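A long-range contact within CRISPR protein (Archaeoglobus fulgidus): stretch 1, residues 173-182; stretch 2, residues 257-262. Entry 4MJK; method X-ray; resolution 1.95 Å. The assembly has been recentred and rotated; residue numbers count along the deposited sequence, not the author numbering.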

# COMPACT_ATOMS: atom_id res chain seq x y z
N LEU A 173 27.92 24.16 -13.05
CA LEU A 173 26.63 23.77 -13.61
C LEU A 173 26.60 22.29 -13.99
O LEU A 173 27.47 21.79 -14.70
CB LEU A 173 26.30 24.65 -14.82
CG LEU A 173 24.89 24.46 -15.39
CD1 LEU A 173 23.83 25.03 -14.44
CD2 LEU A 173 24.81 25.10 -16.74
N ILE A 174 25.60 21.57 -13.49
CA ILE A 174 25.47 20.14 -13.74
C ILE A 174 24.02 19.83 -14.02
O ILE A 174 23.14 20.63 -13.71
CB ILE A 174 25.96 19.28 -12.52
CG1 ILE A 174 25.25 19.68 -11.23
CG2 ILE A 174 27.46 19.41 -12.32
CD1 ILE A 174 24.01 18.85 -10.93
N SER A 175 23.75 18.68 -14.62
CA SER A 175 22.37 18.21 -14.72
C SER A 175 22.21 17.01 -13.78
O SER A 175 23.14 16.23 -13.59
CB SER A 175 22.02 17.83 -16.15
OG SER A 175 22.87 16.80 -16.59
N THR A 176 21.03 16.88 -13.17
CA THR A 176 20.78 15.78 -12.23
C THR A 176 19.34 15.34 -12.34
O THR A 176 18.46 16.14 -12.63
CB THR A 176 21.14 16.13 -10.75
OG1 THR A 176 20.99 14.97 -9.92
CG2 THR A 176 20.24 17.24 -10.20
N ASP A 177 19.11 14.04 -12.15
CA ASP A 177 17.75 13.53 -12.03
C ASP A 177 17.55 12.90 -10.65
O ASP A 177 16.57 12.19 -10.43
CB ASP A 177 17.39 12.58 -13.19
CG ASP A 177 18.34 11.43 -13.34
OD1 ASP A 177 19.11 11.15 -12.42
OD2 ASP A 177 18.31 10.77 -14.40
N TYR A 178 18.47 13.18 -9.73
CA TYR A 178 18.31 12.79 -8.32
C TYR A 178 17.88 13.95 -7.44
O TYR A 178 18.23 15.11 -7.72
CB TYR A 178 19.63 12.28 -7.77
CG TYR A 178 20.02 10.91 -8.25
CD1 TYR A 178 20.78 10.76 -9.40
CD2 TYR A 178 19.64 9.78 -7.54
CE1 TYR A 178 21.16 9.51 -9.85
CE2 TYR A 178 20.00 8.52 -7.98
CZ TYR A 178 20.78 8.39 -9.13
OH TYR A 178 21.15 7.16 -9.57
N SER A 179 17.18 13.63 -6.36
CA SER A 179 16.87 14.63 -5.34
C SER A 179 18.16 15.29 -4.87
O SER A 179 19.24 14.72 -4.98
CB SER A 179 16.13 13.97 -4.16
OG SER A 179 17.00 13.09 -3.45
N PHE A 180 18.04 16.51 -4.34
CA PHE A 180 19.21 17.19 -3.82
C PHE A 180 18.85 18.19 -2.74
O PHE A 180 17.75 18.74 -2.73
CB PHE A 180 19.95 17.91 -4.95
CG PHE A 180 19.09 18.86 -5.73
CD1 PHE A 180 18.36 18.42 -6.83
CD2 PHE A 180 19.02 20.21 -5.38
CE1 PHE A 180 17.58 19.29 -7.57
CE2 PHE A 180 18.24 21.10 -6.12
CZ PHE A 180 17.52 20.63 -7.20
N PRO A 181 19.79 18.45 -1.82
CA PRO A 181 19.51 19.45 -0.79
C PRO A 181 19.48 20.85 -1.43
O PRO A 181 20.31 21.19 -2.26
CB PRO A 181 20.68 19.30 0.18
CG PRO A 181 21.79 18.72 -0.64
CD PRO A 181 21.15 17.90 -1.74
N ALA A 182 18.49 21.64 -1.04
CA ALA A 182 18.30 22.95 -1.63
C ALA A 182 18.66 24.03 -0.61
O ALA A 182 17.79 24.68 -0.05
CB ALA A 182 16.84 23.12 -2.09
N GLY A 257 26.81 8.53 -15.93
CA GLY A 257 25.74 9.50 -16.10
C GLY A 257 25.03 9.90 -14.81
O GLY A 257 24.24 10.84 -14.80
N GLU A 258 25.30 9.18 -13.72
CA GLU A 258 24.58 9.43 -12.47
C GLU A 258 25.24 10.56 -11.71
O GLU A 258 26.44 10.51 -11.42
CB GLU A 258 24.56 8.18 -11.60
CG GLU A 258 24.18 6.88 -12.32
CD GLU A 258 22.74 6.88 -12.85
OE1 GLU A 258 21.81 7.21 -12.07
OE2 GLU A 258 22.54 6.55 -14.04
N VAL A 259 24.46 11.58 -11.38
CA VAL A 259 24.98 12.74 -10.65
C VAL A 259 24.15 13.03 -9.40
O VAL A 259 22.94 13.17 -9.47
CB VAL A 259 25.00 14.00 -11.53
CG1 VAL A 259 25.63 15.17 -10.77
CG2 VAL A 259 25.75 13.74 -12.83
N VAL A 260 24.81 13.12 -8.26
CA VAL A 260 24.08 13.49 -7.06
C VAL A 260 24.79 14.65 -6.35
O VAL A 260 26.01 14.72 -6.32
CB VAL A 260 23.90 12.29 -6.12
CG1 VAL A 260 25.25 11.84 -5.53
CG2 VAL A 260 22.90 12.64 -5.03
N ILE A 261 24.01 15.55 -5.79
CA ILE A 261 24.56 16.73 -5.12
C ILE A 261 24.68 16.46 -3.63
O ILE A 261 23.74 15.98 -3.00
CB ILE A 261 23.67 17.96 -5.36
CG1 ILE A 261 23.64 18.31 -6.84
CG2 ILE A 261 24.18 19.17 -4.56
CD1 ILE A 261 22.47 19.20 -7.21
N GLY A 262 25.85 16.76 -3.06
CA GLY A 262 26.05 16.60 -1.63
C GLY A 262 26.96 17.69 -1.08
O GLY A 262 27.13 18.74 -1.69
O HOH W 1 21.23 15.43 -6.85
O HOH W 2 21.72 12.02 -12.69

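The apolar centre of the contact is I261, whose CA-to-CB bond points toward stretch 1 and which has 104 Å² of its surface covered there. Its extended side chain (chi1 m, chi2 t) carries CD1 into a pocket lined by three residues of the facing stretch: I261 CD1 lies 3.6 Å from F180 CB, 4.0 Å from I174 CD1 and 4.2 Å from T176 CG2. F180 offers CB and the near part of its ring (CG 3.7 Å from I261 CD1), although with chi1 at 55° the end of the side chain leads away from stretch 2. V259 widens this patch, its CG1 lying 4.0 Å from the same I174 CD1, so that one terminal methyl of I174 touches both aliphatic neighbours. These contacts are van der Waals in nature and gain their stability from the exclusion of solvent around closely fitted aliphatic groups. Further along, P181 packs its ring against the backbone of I261, with CD 3.5 Å from I261 O, while CB of Y178 meets CG2 of V260 at 4.3 Å.

The backbones do not pair as neighbouring strands of a sheet. Strand 174-176 crosses strand 258-262 at 101° between their N-to-C directions, with a closest axial approach of 6.6 Å, and no direct hydrogen bond joins main chain to main chain. Side chains and water make the polar links instead. T176 OG1 donates to V259 O at 2.7 Å and also accepts from the backbone of its own stretch, Y178 N to OG1 being 3.1 Å. The hydroxyl thus ties the loop after the strand to the carbonyl across the interface.

Water 1 extends this link. It accepts from I261 N at 3.0 Å and donates to T176 OG1 at 3.1 Å and to S179 O at 2.8 Å, satisfying a backbone amide that has no direct partner in stretch 1. Water 2 plays a similar bridging role, accepting from V259 N at 3.1 Å and donating to D177 OD1 at 2.8 Å. The two waters therefore serve alternate amides of strand 258-262.

At the polar edge, Y178 reaches along stretch 2 to E258. Y178 OH donates to E258 OE1 at 2.6 Å, a short bond to a carboxylate oxygen lying at the ring edge, near the ring plane. The CA-to-CB bond of E258 points sideways, but the bent side chain (chi1 and chi2 both m) brings its end nearer to stretch 1. Nearer the ring's base, Y178 CD1 approaches V259 O at 3.2 Å, beside the carbonyl's bond to T176.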